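Local atomic coordinates of blue-light receptor of the BLUF-family (Rhodobacter sphaeroides, PDB entry 2BYC), a protein that binds flavin mononucleotide and probably acts as a blue-light photoreceptor of the BLUF family in bacterial signalling. Residues Leu8-Arg13 / Gln75-Phe80; Thr40-Tyr45 / Arg88-Trp93; His49-Ile54 / Leu113-Pro118. All coordinates share one frame; numbering follows the deposited sequence.

Interaction 1: residues Leu8-Arg13 / Gln75-Phe80; sequences LTYRSR and QEILAF. With FMN (flavin mononucleotide), chain C.
Strand residues 8-13 and 77-80 run antiparallel, their axes approaching to 4.2 Å with 146° between their directions, and a beta bulge shifts the register by one residue between Arg-11 and Arg-13, where the second segment turns a corner at Glu-76. Arg-11 and Leu-78 form a hydrogen-bonded pair: Leu-78 N meets Arg-11 O at 2.9 Å, nearly along the C=O axis, whereas Arg-11 N reaches Leu-78 O from above its carbonyl plane. Past the bulge, Arg-13 N to Gln-75 O and Gln-75 N to Arg-13 O are both short, at 2.7 Å, and each donor lies in the plane of the carbonyl it approaches. Phe-80 N adds a further rung at Thr-9 O.

Tyr-10 belongs to a non-hydrogen-bonded pair with Ala-79, and its side chain leaves the sheet on the flavin side. CG takes the crowded position between the backbone N and carbonyl carbon (chi1 72°). The ring then lies alongside Ile-77, pointing the same way, with Tyr-10 CD1 4.0 Å from Ile-77 CG2. Leu-8 CD2 and Ser-12 OG border the ring at its edge, and Ser-12 CB packs on Ile-77 CG1 at 3.7 Å while Ser-12 OG bonds to His-74 ND1. On the other face Arg-13, bent at chi2, runs beside Glu-76 with guanidinium and carboxylate planes 15° apart; yet Arg-13 NE stays 4.6 Å from Glu-76 OE2, so the charges are near without touching.

The backbone thus carries the polar bonding between the strands, while Tyr-10 OH, 3.4 Å from FMN C6, is hydrogen-bonded to Gln-52 OE1. This buried tyrosine-glutamine pair beside the flavin is the hallmark of BLUF domains, and probably belongs to the network that responds to light.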
loop_
_atom_site.group_PDB
_atom_site.type_symbol
_atom_site.label_atom_id
_atom_site.label_comp_id
_atom_site.label_asym_id
_atom_site.label_seq_id
_atom_site.Cartn_x
_atom_site.Cartn_y
_atom_site.Cartn_z
ATOM N N LEU A 8 2.170 3.687 -7.231
ATOM C CA LEU A 8 3.304 4.126 -6.397
ATOM C C LEU A 8 3.431 3.266 -5.171
ATOM O O LEU A 8 2.422 2.938 -4.601
ATOM C CB LEU A 8 3.040 5.571 -5.933
ATOM C CG LEU A 8 4.029 6.430 -5.202
ATOM C CD1 LEU A 8 3.462 7.776 -5.586
ATOM C CD2 LEU A 8 3.758 6.227 -3.710
ATOM N N THR A 9 4.655 2.917 -4.778
ATOM C CA THR A 9 4.857 2.133 -3.562
ATOM C C THR A 9 5.924 2.888 -2.798
ATOM O O THR A 9 6.898 3.277 -3.406
ATOM C CB THR A 9 5.492 0.769 -3.934
ATOM O OG1 THR A 9 4.510 0.037 -4.662
ATOM C CG2 THR A 9 5.798 -0.013 -2.741
ATOM N N TYR A 10 5.691 3.090 -1.485
ATOM C CA TYR A 10 6.612 3.754 -0.601
ATOM C C TYR A 10 6.718 2.911 0.664
ATOM O O TYR A 10 5.912 2.055 0.936
ATOM C CB TYR A 10 6.140 5.230 -0.307
ATOM C CG TYR A 10 4.946 5.233 0.597
ATOM C CD1 TYR A 10 5.102 4.956 1.942
ATOM C CD2 TYR A 10 3.661 5.547 0.121
ATOM C CE1 TYR A 10 4.024 4.908 2.772
ATOM C CE2 TYR A 10 2.560 5.517 0.970
ATOM C CZ TYR A 10 2.764 5.232 2.289
ATOM O OH TYR A 10 1.751 5.160 3.194
ATOM N N ARG A 11 7.774 3.136 1.404
ATOM C CA ARG A 11 8.048 2.448 2.664
ATOM C C ARG A 11 8.164 3.573 3.642
ATOM O O ARG A 11 8.695 4.637 3.275
ATOM C CB ARG A 11 9.414 1.780 2.550
ATOM C CG ARG A 11 9.724 0.858 3.683
ATOM C CD ARG A 11 11.045 0.110 3.455
ATOM N NE ARG A 11 12.157 1.012 3.647
ATOM C CZ ARG A 11 12.934 1.024 4.723
ATOM N NH1 ARG A 11 12.745 0.133 5.694
ATOM N NH2 ARG A 11 13.921 1.909 4.807
ATOM N N SER A 12 7.623 3.377 4.853
ATOM C CA SER A 12 7.779 4.343 5.966
ATOM C C SER A 12 7.970 3.621 7.228
ATOM O O SER A 12 7.680 2.434 7.306
ATOM C CB SER A 12 6.573 5.252 6.130
ATOM O OG SER A 12 5.433 4.525 6.444
ATOM N N ARG A 13 8.492 4.339 8.223
ATOM C CA ARG A 13 8.557 3.839 9.588
ATOM C C ARG A 13 7.315 4.153 10.333
ATOM O O ARG A 13 6.868 5.301 10.383
ATOM C CB ARG A 13 9.650 4.546 10.370
ATOM C CG ARG A 13 10.918 3.846 10.362
ATOM C CD ARG A 13 11.302 3.389 11.766
ATOM N NE ARG A 13 12.283 2.305 11.645
ATOM C CZ ARG A 13 12.655 1.523 12.650
ATOM N NH1 ARG A 13 12.115 1.708 13.868
ATOM N NH2 ARG A 13 13.527 0.539 12.423
ATOM N N GLN A 75 7.140 7.900 9.561
ATOM C CA GLN A 75 8.270 8.773 9.268
ATOM C C GLN A 75 9.204 8.130 8.294
ATOM O O GLN A 75 9.051 6.959 7.989
ATOM C CB GLN A 75 9.103 9.025 10.538
ATOM C CG GLN A 75 9.208 7.821 11.439
ATOM C CD GLN A 75 9.667 8.144 12.886
ATOM O OE1 GLN A 75 9.494 9.270 13.397
ATOM N NE2 GLN A 75 10.268 7.147 13.540
ATOM N N GLU A 76 10.195 8.914 7.856
ATOM C CA GLU A 76 11.211 8.466 6.940
ATOM C C GLU A 76 10.543 7.877 5.702
ATOM O O GLU A 76 10.841 6.784 5.295
ATOM C CB GLU A 76 12.043 7.383 7.594
ATOM C CG GLU A 76 12.786 7.853 8.863
ATOM C CD GLU A 76 13.562 6.715 9.518
ATOM O OE1 GLU A 76 14.131 5.848 8.774
ATOM O OE2 GLU A 76 13.593 6.673 10.781
ATOM N N ILE A 77 9.601 8.592 5.141
ATOM C CA ILE A 77 8.832 8.028 3.978
ATOM C C ILE A 77 9.757 8.100 2.791
ATOM O O ILE A 77 10.334 9.190 2.493
ATOM C CB ILE A 77 7.604 8.883 3.766
ATOM C CG1 ILE A 77 6.726 8.760 5.009
ATOM C CG2 ILE A 77 6.860 8.506 2.498
ATOM C CD1 ILE A 77 5.880 9.968 5.221
ATOM N N LEU A 78 9.852 6.998 2.058
ATOM C CA LEU A 78 10.601 7.073 0.853
ATOM C C LEU A 78 9.978 6.130 -0.176
ATOM O O LEU A 78 9.666 5.002 0.096
ATOM C CB LEU A 78 12.038 6.714 1.234
ATOM C CG LEU A 78 13.091 6.815 0.188
ATOM C CD1 LEU A 78 13.443 8.292 -0.045
ATOM C CD2 LEU A 78 14.317 5.966 0.660
ATOM N N ALA A 79 9.752 6.662 -1.345
ATOM C CA ALA A 79 9.143 5.922 -2.430
ATOM C C ALA A 79 10.127 4.929 -3.038
ATOM O O ALA A 79 11.316 5.205 -3.270
ATOM C CB ALA A 79 8.603 6.847 -3.503
ATOM N N PHE A 80 9.579 3.751 -3.288
ATOM C CA PHE A 80 10.307 2.713 -3.927
ATOM C C PHE A 80 10.200 2.917 -5.434
ATOM O O PHE A 80 11.182 2.867 -6.197
ATOM C CB PHE A 80 9.713 1.345 -3.579
ATOM C CG PHE A 80 10.232 0.293 -4.465
ATOM C CD1 PHE A 80 11.522 -0.173 -4.277
ATOM C CD2 PHE A 80 9.473 -0.180 -5.555
ATOM C CE1 PHE A 80 12.074 -1.124 -5.106
ATOM C CE2 PHE A 80 10.013 -1.157 -6.469
ATOM C CZ PHE A 80 11.321 -1.655 -6.243
HETATM N N1 FMN C . -5.577 8.042 3.746
HETATM C C2 FMN C . -6.273 7.753 2.593
HETATM O O2 FMN C . -7.288 8.423 2.290
HETATM N N3 FMN C . -5.888 6.745 1.772
HETATM C C4 FMN C . -4.813 6.020 2.150
HETATM O O4 FMN C . -4.422 5.173 1.414
HETATM C C4A FMN C . -4.093 6.295 3.318
HETATM N N5 FMN C . -2.994 5.524 3.659
HETATM C C5A FMN C . -2.215 5.838 4.783
HETATM C C6 FMN C . -1.098 5.101 5.106
HETATM C C7 FMN C . -0.336 5.345 6.258
HETATM C C7M FMN C . 0.986 4.605 6.502
HETATM C C8 FMN C . -0.716 6.390 7.074
HETATM C C8M FMN C . 0.086 6.776 8.306
HETATM C C9 FMN C . -1.836 7.154 6.755
HETATM C C9A FMN C . -2.598 6.869 5.581
HETATM N N10 FMN C . -3.747 7.622 5.249
HETATM C C10 FMN C . -4.469 7.328 4.098
HETATM C "C1'" FMN C . -4.403 8.535 6.229
HETATM C "C2'" FMN C . -4.255 9.882 5.562
HETATM O "O2'" FMN C . -2.978 10.269 5.983
HETATM C "C3'" FMN C . -5.320 10.934 5.915
HETATM O "O3'" FMN C . -5.096 11.371 7.219
HETATM C "C4'" FMN C . -6.776 10.509 5.803
HETATM O "O4'" FMN C . -7.221 10.302 4.445
HETATM C "C5'" FMN C . -7.662 11.613 6.386
HETATM O "O5'" FMN C . -8.181 11.400 7.700
HETATM P P FMN C . -9.366 12.417 8.069
HETATM O O1P FMN C . -10.001 12.077 9.427
HETATM O O2P FMN C . -8.682 13.777 8.122
HETATM O O3P FMN C . -10.299 12.252 6.894
#

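Interaction 2: residues Thr40-Tyr45 / Arg88-Trp93; sequences TGILLY and RRFPDW
Arg-88 NH1 donates to Thr-40 OG1 at 2.7 Å, a bond that lies close to the guanidinium plane and bends to 151° at the hydrogen. Arg-88 is extended from CG to NE and crosses the threonine at about a right angle, so the acceptor sits at the guanidinium edge. The Glu-55 carboxylate, which also accepts from the backbone N of Arg-89 and of Phe-90, bonds to Thr-40 OG1, so one acid ties this hydroxyl to the loop. One residue on, Gly-41 N reaches Trp-93 O at 2.8 Å in the carbonyl plane. Trp-93 O also presses on Thr-40 CB from 3.0 Å, a tight fit. Phe-90 O, which accepts from Trp-93 N to close a type I turn, faces Thr-40 CB as well.

Outward from these bonds, Ile-42 meets Phe-90 crosswise. Ile-42 CG2 stands over one face of the ring, 3.9 Å from its centroid in a CH-pi contact, while Ile-42 CD1 touches Phe-90 CZ at 3.7 Å; Arg-89 CB covers the opposite face. An alanine at Phe-90 would remove the ring and would probably leave Ile-42 less well packed and the turn less firmly seated.

Thr-53 of strand 49-55 and Ile-128 of helix 120-131 extend this apolar patch on the sheet face away from the flavin, where the loop joins edge strand 77-84 to strand 96-98, as in the ferredoxin-like fold of BLUF domains.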
loop_
_atom_site.group_PDB
_atom_site.type_symbol
_atom_site.label_atom_id
_atom_site.label_comp_id
_atom_site.label_asym_id
_atom_site.label_seq_id
_atom_site.Cartn_x
_atom_site.Cartn_y
_atom_site.Cartn_z
ATOM N N THR A 40 -6.836 2.500 -5.511
ATOM C CA THR A 40 -6.933 1.159 -4.984
ATOM C C THR A 40 -5.555 0.748 -4.573
ATOM O O THR A 40 -4.607 1.359 -4.991
ATOM C CB THR A 40 -7.468 0.160 -6.074
ATOM O OG1 THR A 40 -6.652 0.223 -7.270
ATOM C CG2 THR A 40 -8.902 0.423 -6.337
ATOM N N GLY A 41 -5.430 -0.239 -3.694
ATOM C CA GLY A 41 -4.091 -0.633 -3.311
ATOM C C GLY A 41 -4.072 -1.413 -2.000
ATOM O O GLY A 41 -5.157 -1.844 -1.491
ATOM N N ILE A 42 -2.882 -1.553 -1.454
ATOM C CA ILE A 42 -2.675 -2.409 -0.311
ATOM C C ILE A 42 -1.694 -1.688 0.646
ATOM O O ILE A 42 -0.819 -0.971 0.213
ATOM C CB ILE A 42 -2.133 -3.851 -0.722
ATOM C CG1 ILE A 42 -0.948 -3.726 -1.717
ATOM C CG2 ILE A 42 -3.168 -4.698 -1.387
ATOM C CD1 ILE A 42 0.142 -4.846 -1.661
ATOM N N LEU A 43 -1.872 -1.918 1.937
ATOM C CA LEU A 43 -0.981 -1.425 2.940
ATOM C C LEU A 43 -0.443 -2.559 3.746
ATOM O O LEU A 43 -1.198 -3.375 4.304
ATOM C CB LEU A 43 -1.793 -0.574 3.821
ATOM C CG LEU A 43 -1.225 0.113 5.069
ATOM C CD1 LEU A 43 -0.061 1.004 4.713
ATOM C CD2 LEU A 43 -2.323 0.833 5.838
ATOM N N LEU A 44 0.868 -2.657 3.820
ATOM C CA LEU A 44 1.474 -3.768 4.528
ATOM C C LEU A 44 1.945 -3.156 5.822
ATOM O O LEU A 44 2.550 -2.124 5.789
ATOM C CB LEU A 44 2.645 -4.416 3.727
ATOM C CG LEU A 44 2.309 -4.967 2.336
ATOM C CD1 LEU A 44 2.078 -3.941 1.324
ATOM C CD2 LEU A 44 3.471 -5.650 1.817
ATOM N N TYR A 45 1.716 -3.845 6.927
ATOM C CA TYR A 45 2.075 -3.330 8.205
ATOM C C TYR A 45 2.716 -4.504 8.986
ATOM O O TYR A 45 2.094 -5.540 9.078
ATOM C CB TYR A 45 0.874 -2.727 8.887
ATOM C CG TYR A 45 1.114 -2.532 10.369
ATOM C CD1 TYR A 45 1.932 -1.508 10.848
ATOM C CD2 TYR A 45 0.545 -3.424 11.280
ATOM C CE1 TYR A 45 2.167 -1.363 12.229
ATOM C CE2 TYR A 45 0.760 -3.292 12.616
ATOM C CZ TYR A 45 1.570 -2.301 13.086
ATOM O OH TYR A 45 1.742 -2.259 14.467
ATOM N N ARG A 88 -4.907 -1.988 -13.157
ATOM C CA ARG A 88 -4.738 -2.220 -11.702
ATOM C C ARG A 88 -4.304 -3.635 -11.294
ATOM O O ARG A 88 -4.750 -4.655 -11.837
ATOM C CB ARG A 88 -6.025 -1.839 -10.956
ATOM C CG ARG A 88 -6.423 -0.400 -11.113
ATOM C CD ARG A 88 -7.657 -0.104 -10.330
ATOM N NE ARG A 88 -8.121 1.214 -10.717
ATOM C CZ ARG A 88 -7.908 2.320 -10.028
ATOM N NH1 ARG A 88 -7.232 2.280 -8.895
ATOM N NH2 ARG A 88 -8.387 3.450 -10.461
ATOM N N ARG A 89 -3.439 -3.692 -10.292
ATOM C CA ARG A 89 -3.043 -4.956 -9.659
ATOM C C ARG A 89 -4.050 -5.358 -8.554
ATOM O O ARG A 89 -4.270 -6.533 -8.346
ATOM C CB ARG A 89 -1.618 -4.808 -9.105
ATOM C CG ARG A 89 -0.670 -3.998 -10.044
ATOM C CD ARG A 89 0.566 -3.259 -9.300
ATOM N NE ARG A 89 1.668 -2.906 -10.266
ATOM C CZ ARG A 89 2.438 -3.825 -10.822
ATOM N NH1 ARG A 89 2.241 -5.112 -10.493
ATOM N NH2 ARG A 89 3.379 -3.491 -11.714
ATOM N N PHE A 90 -4.632 -4.387 -7.841
ATOM C CA PHE A 90 -5.590 -4.641 -6.765
ATOM C C PHE A 90 -6.892 -3.895 -7.010
ATOM O O PHE A 90 -7.320 -3.089 -6.190
ATOM C CB PHE A 90 -5.005 -4.206 -5.378
ATOM C CG PHE A 90 -3.606 -4.622 -5.214
ATOM C CD1 PHE A 90 -2.564 -3.748 -5.574
ATOM C CD2 PHE A 90 -3.301 -5.970 -4.880
ATOM C CE1 PHE A 90 -1.222 -4.130 -5.496
ATOM C CE2 PHE A 90 -1.955 -6.395 -4.822
ATOM C CZ PHE A 90 -0.916 -5.457 -5.123
ATOM N N PRO A 91 -7.551 -4.192 -8.135
ATOM C CA PRO A 91 -8.717 -3.419 -8.481
ATOM C C PRO A 91 -9.854 -3.539 -7.468
ATOM O O PRO A 91 -10.704 -2.614 -7.339
ATOM C CB PRO A 91 -9.104 -3.987 -9.878
ATOM C CG PRO A 91 -8.515 -5.336 -9.917
ATOM C CD PRO A 91 -7.229 -5.186 -9.170
ATOM N N ASP A 92 -9.874 -4.612 -6.700
ATOM C CA ASP A 92 -11.043 -4.830 -5.905
ATOM C C ASP A 92 -10.972 -4.095 -4.579
ATOM O O ASP A 92 -11.945 -4.102 -3.832
ATOM C CB ASP A 92 -11.299 -6.339 -5.704
ATOM C CG ASP A 92 -11.448 -7.083 -7.020
ATOM O OD1 ASP A 92 -11.929 -6.464 -8.000
ATOM O OD2 ASP A 92 -11.054 -8.280 -7.089
ATOM N N TRP A 93 -9.836 -3.478 -4.273
ATOM C CA TRP A 93 -9.577 -2.938 -2.917
ATOM C C TRP A 93 -9.137 -1.511 -2.965
ATOM O O TRP A 93 -8.082 -1.174 -3.505
ATOM C CB TRP A 93 -8.524 -3.731 -2.158
ATOM C CG TRP A 93 -8.728 -5.192 -2.185
ATOM C CD1 TRP A 93 -8.313 -6.066 -3.153
ATOM C CD2 TRP A 93 -9.424 -5.964 -1.206
ATOM N NE1 TRP A 93 -8.715 -7.335 -2.824
ATOM C CE2 TRP A 93 -9.380 -7.299 -1.624
ATOM C CE3 TRP A 93 -10.062 -5.652 -0.001
ATOM C CZ2 TRP A 93 -9.906 -8.332 -0.874
ATOM C CZ3 TRP A 93 -10.628 -6.708 0.754
ATOM C CH2 TRP A 93 -10.541 -8.019 0.298
#

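Interaction 3: residues His49-Ile54 / Leu113-Pro118; sequences HFVQTI and LDLSGP. With FMN (flavin mononucleotide), chain C.
Val-51 and Leu-113 cross obliquely, one branch of the valine carrying the contact: Val-51 CG2 lies 3.7 Å from Leu-113 CD1. With Val-51 CG1 anti to the backbone N (chi1 174°), CG2 is the branch set against the loop, and it also takes Leu-115 CD1 at 3.8 Å. Leu-113 and Leu-115 both have left-handed helical backbone angles, on either side of Asp-114, and this curl brings both side-chain ends to the valine. His-49, two residues before Val-51 and on the same side of the strand, turns its CB toward that of Leu-113; His-49 ND1 makes a weak hydrogen bond to Ser-12 O.

The alternation of a beta strand sends Phe-50 and Gln-52 to the other side, where the sheet of the BLUF domain faces its flavin. The flavin methyl FMN C7M stands over one face of the Phe-50 ring, offset toward its rim, 3.2 Å from Phe-50 CD1. Gln-52, CG anti to the backbone N and extended beyond, ends in a forked donor: Gln-52 NE2 reaches FMN O4 at 3.0 Å and FMN N5 at 3.1 Å, both bonds clearly bent. Its OE1 is turned to Tyr-10.

Across the strand no hydrogen bond joins 49-54 to 113-118. His-49 NE2 and Asp-114 OD1 stay 4.4 Å apart, and the buried Leu-113 O finds no polar partner in the model.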
loop_
_atom_site.group_PDB
_atom_site.type_symbol
_atom_site.label_atom_id
_atom_site.label_comp_id
_atom_site.label_asym_id
_atom_site.label_seq_id
_atom_site.Cartn_x
_atom_site.Cartn_y
_atom_site.Cartn_z
ATOM N N HIS A 49 7.419 -0.975 10.035
ATOM C CA HIS A 49 7.470 -0.242 8.765
ATOM C C HIS A 49 6.077 -0.408 8.149
ATOM O O HIS A 49 5.409 -1.340 8.498
ATOM C CB HIS A 49 8.456 -0.906 7.841
ATOM C CG HIS A 49 9.874 -0.606 8.207
ATOM N ND1 HIS A 49 10.385 0.680 8.162
ATOM C CD2 HIS A 49 10.851 -1.381 8.722
ATOM C CE1 HIS A 49 11.643 0.663 8.563
ATOM N NE2 HIS A 49 11.950 -0.579 8.898
ATOM N N PHE A 50 5.617 0.538 7.340
ATOM C CA PHE A 50 4.464 0.293 6.402
ATOM C C PHE A 50 5.086 0.265 5.051
ATOM O O PHE A 50 6.085 0.972 4.790
ATOM C CB PHE A 50 3.615 1.546 6.385
ATOM C CG PHE A 50 2.755 1.752 7.595
ATOM C CD1 PHE A 50 2.883 2.907 8.389
ATOM C CD2 PHE A 50 1.801 0.828 7.957
ATOM C CE1 PHE A 50 2.011 3.117 9.499
ATOM C CE2 PHE A 50 0.978 1.032 9.060
ATOM C CZ PHE A 50 1.092 2.212 9.815
ATOM N N VAL A 51 4.524 -0.576 4.184
ATOM C CA VAL A 51 4.809 -0.511 2.744
ATOM C C VAL A 51 3.429 -0.319 2.162
ATOM O O VAL A 51 2.539 -1.050 2.462
ATOM C CB VAL A 51 5.537 -1.778 2.221
ATOM C CG1 VAL A 51 5.659 -1.706 0.729
ATOM C CG2 VAL A 51 7.021 -1.831 2.834
ATOM N N GLN A 52 3.253 0.764 1.409
ATOM C CA GLN A 52 1.964 1.045 0.787
ATOM C C GLN A 52 2.085 1.126 -0.733
ATOM O O GLN A 52 3.019 1.707 -1.234
ATOM C CB GLN A 52 1.279 2.282 1.405
ATOM C CG GLN A 52 -0.124 2.341 0.910
ATOM C CD GLN A 52 -0.882 3.502 1.469
ATOM O OE1 GLN A 52 -0.338 4.574 1.745
ATOM N NE2 GLN A 52 -2.150 3.295 1.638
ATOM N N THR A 53 1.154 0.470 -1.433
ATOM C CA THR A 53 1.036 0.578 -2.880
ATOM C C THR A 53 -0.306 1.191 -3.175
ATOM O O THR A 53 -1.310 0.656 -2.694
ATOM C CB THR A 53 1.003 -0.788 -3.479
ATOM O OG1 THR A 53 2.301 -1.380 -3.321
ATOM C CG2 THR A 53 0.665 -0.697 -4.988
ATOM N N ILE A 54 -0.337 2.294 -3.915
ATOM C CA ILE A 54 -1.639 2.885 -4.316
ATOM C C ILE A 54 -1.595 3.022 -5.774
ATOM O O ILE A 54 -0.514 3.287 -6.343
ATOM C CB ILE A 54 -1.813 4.327 -3.748
ATOM C CG1 ILE A 54 -0.584 5.161 -4.116
ATOM C CG2 ILE A 54 -2.109 4.293 -2.233
ATOM C CD1 ILE A 54 -0.571 6.552 -3.612
ATOM N N LEU A 113 10.035 -6.289 5.440
ATOM C CA LEU A 113 9.705 -5.077 4.626
ATOM C C LEU A 113 10.902 -4.088 4.542
ATOM O O LEU A 113 10.792 -2.831 4.700
ATOM C CB LEU A 113 8.486 -4.390 5.200
ATOM C CG LEU A 113 7.183 -5.173 5.197
ATOM C CD1 LEU A 113 6.093 -4.186 5.599
ATOM C CD2 LEU A 113 6.947 -5.658 3.814
ATOM N N ASP A 114 12.046 -4.670 4.281
ATOM C CA ASP A 114 13.228 -3.872 4.242
ATOM C C ASP A 114 13.324 -3.321 2.858
ATOM O O ASP A 114 13.845 -2.209 2.708
ATOM C CB ASP A 114 14.459 -4.628 4.679
ATOM C CG ASP A 114 14.858 -4.249 6.074
ATOM O OD1 ASP A 114 14.594 -3.058 6.387
ATOM O OD2 ASP A 114 15.381 -5.099 6.875
ATOM N N LEU A 115 12.712 -4.045 1.901
ATOM C CA LEU A 115 12.833 -3.811 0.458
ATOM C C LEU A 115 14.287 -3.699 -0.037
ATOM O O LEU A 115 14.563 -2.867 -0.885
ATOM C CB LEU A 115 12.053 -2.543 -0.003
ATOM C CG LEU A 115 10.536 -2.491 -0.261
ATOM C CD1 LEU A 115 9.676 -3.413 0.554
ATOM C CD2 LEU A 115 10.099 -1.041 -0.140
ATOM N N SER A 116 15.209 -4.512 0.475
ATOM C CA SER A 116 16.596 -4.396 0.043
ATOM C C SER A 116 16.829 -5.176 -1.207
ATOM O O SER A 116 17.698 -4.840 -2.007
ATOM C CB SER A 116 17.497 -4.992 1.082
ATOM O OG SER A 116 17.049 -4.642 2.361
ATOM N N GLY A 117 16.083 -6.264 -1.334
ATOM C CA GLY A 117 16.056 -7.034 -2.555
ATOM C C GLY A 117 15.521 -6.174 -3.675
ATOM O O GLY A 117 14.596 -5.351 -3.446
ATOM N N PRO A 118 16.062 -6.359 -4.900
ATOM C CA PRO A 118 15.535 -5.601 -6.021
ATOM C C PRO A 118 14.195 -6.174 -6.546
ATOM O O PRO A 118 13.527 -5.515 -7.335
ATOM C CB PRO A 118 16.653 -5.714 -7.093
ATOM C CG PRO A 118 17.810 -6.476 -6.416
ATOM C CD PRO A 118 17.142 -7.276 -5.343
HETATM N N1 FMN C . -5.577 8.042 3.746
HETATM C C2 FMN C . -6.273 7.753 2.593
HETATM O O2 FMN C . -7.288 8.423 2.290
HETATM N N3 FMN C . -5.888 6.745 1.772
HETATM C C4 FMN C . -4.813 6.020 2.150
HETATM O O4 FMN C . -4.422 5.173 1.414
HETATM C C4A FMN C . -4.093 6.295 3.318
HETATM N N5 FMN C . -2.994 5.524 3.659
HETATM C C5A FMN C . -2.215 5.838 4.783
HETATM C C6 FMN C . -1.098 5.101 5.106
HETATM C C7 FMN C . -0.336 5.345 6.258
HETATM C C7M FMN C . 0.986 4.605 6.502
HETATM C C8 FMN C . -0.716 6.390 7.074
HETATM C C8M FMN C . 0.086 6.776 8.306
HETATM C C9 FMN C . -1.836 7.154 6.755
HETATM C C9A FMN C . -2.598 6.869 5.581
HETATM N N10 FMN C . -3.747 7.622 5.249
HETATM C C10 FMN C . -4.469 7.328 4.098
HETATM C "C1'" FMN C . -4.403 8.535 6.229
HETATM C "C2'" FMN C . -4.255 9.882 5.562
HETATM O "O2'" FMN C . -2.978 10.269 5.983
HETATM C "C3'" FMN C . -5.320 10.934 5.915
HETATM O "O3'" FMN C . -5.096 11.371 7.219
HETATM C "C4'" FMN C . -6.776 10.509 5.803
HETATM O "O4'" FMN C . -7.221 10.302 4.445
HETATM C "C5'" FMN C . -7.662 11.613 6.386
HETATM O "O5'" FMN C . -8.181 11.400 7.700
HETATM P P FMN C . -9.366 12.417 8.069
HETATM O O1P FMN C . -10.001 12.077 9.427
HETATM O O2P FMN C . -8.682 13.777 8.122
HETATM O O3P FMN C . -10.299 12.252 6.894
#

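All three contacts reach one sheet, in which strand 49-55 lies between 5-14 and 40-45. Interaction 1 is partly buried, with exposed residues along 75-80, and is held chiefly by strand-to-strand backbone bonds. Interaction 2, about 16 Å away between centres, ties a loop to strand 40-45 by a side-chain bond, a backbone bond and apolar packing. Interaction 3 is the most buried and mainly apolar, with no hydrogen bond between its segments. Interactions 1 and 3 both touch FMN, and Ser-12 O to Phe-50 N joins their strands at 2.8 Å. Interactions 2 and 3 are joined through adjacent strands, with Leu-44 N 2.7 Å from Val-51 O.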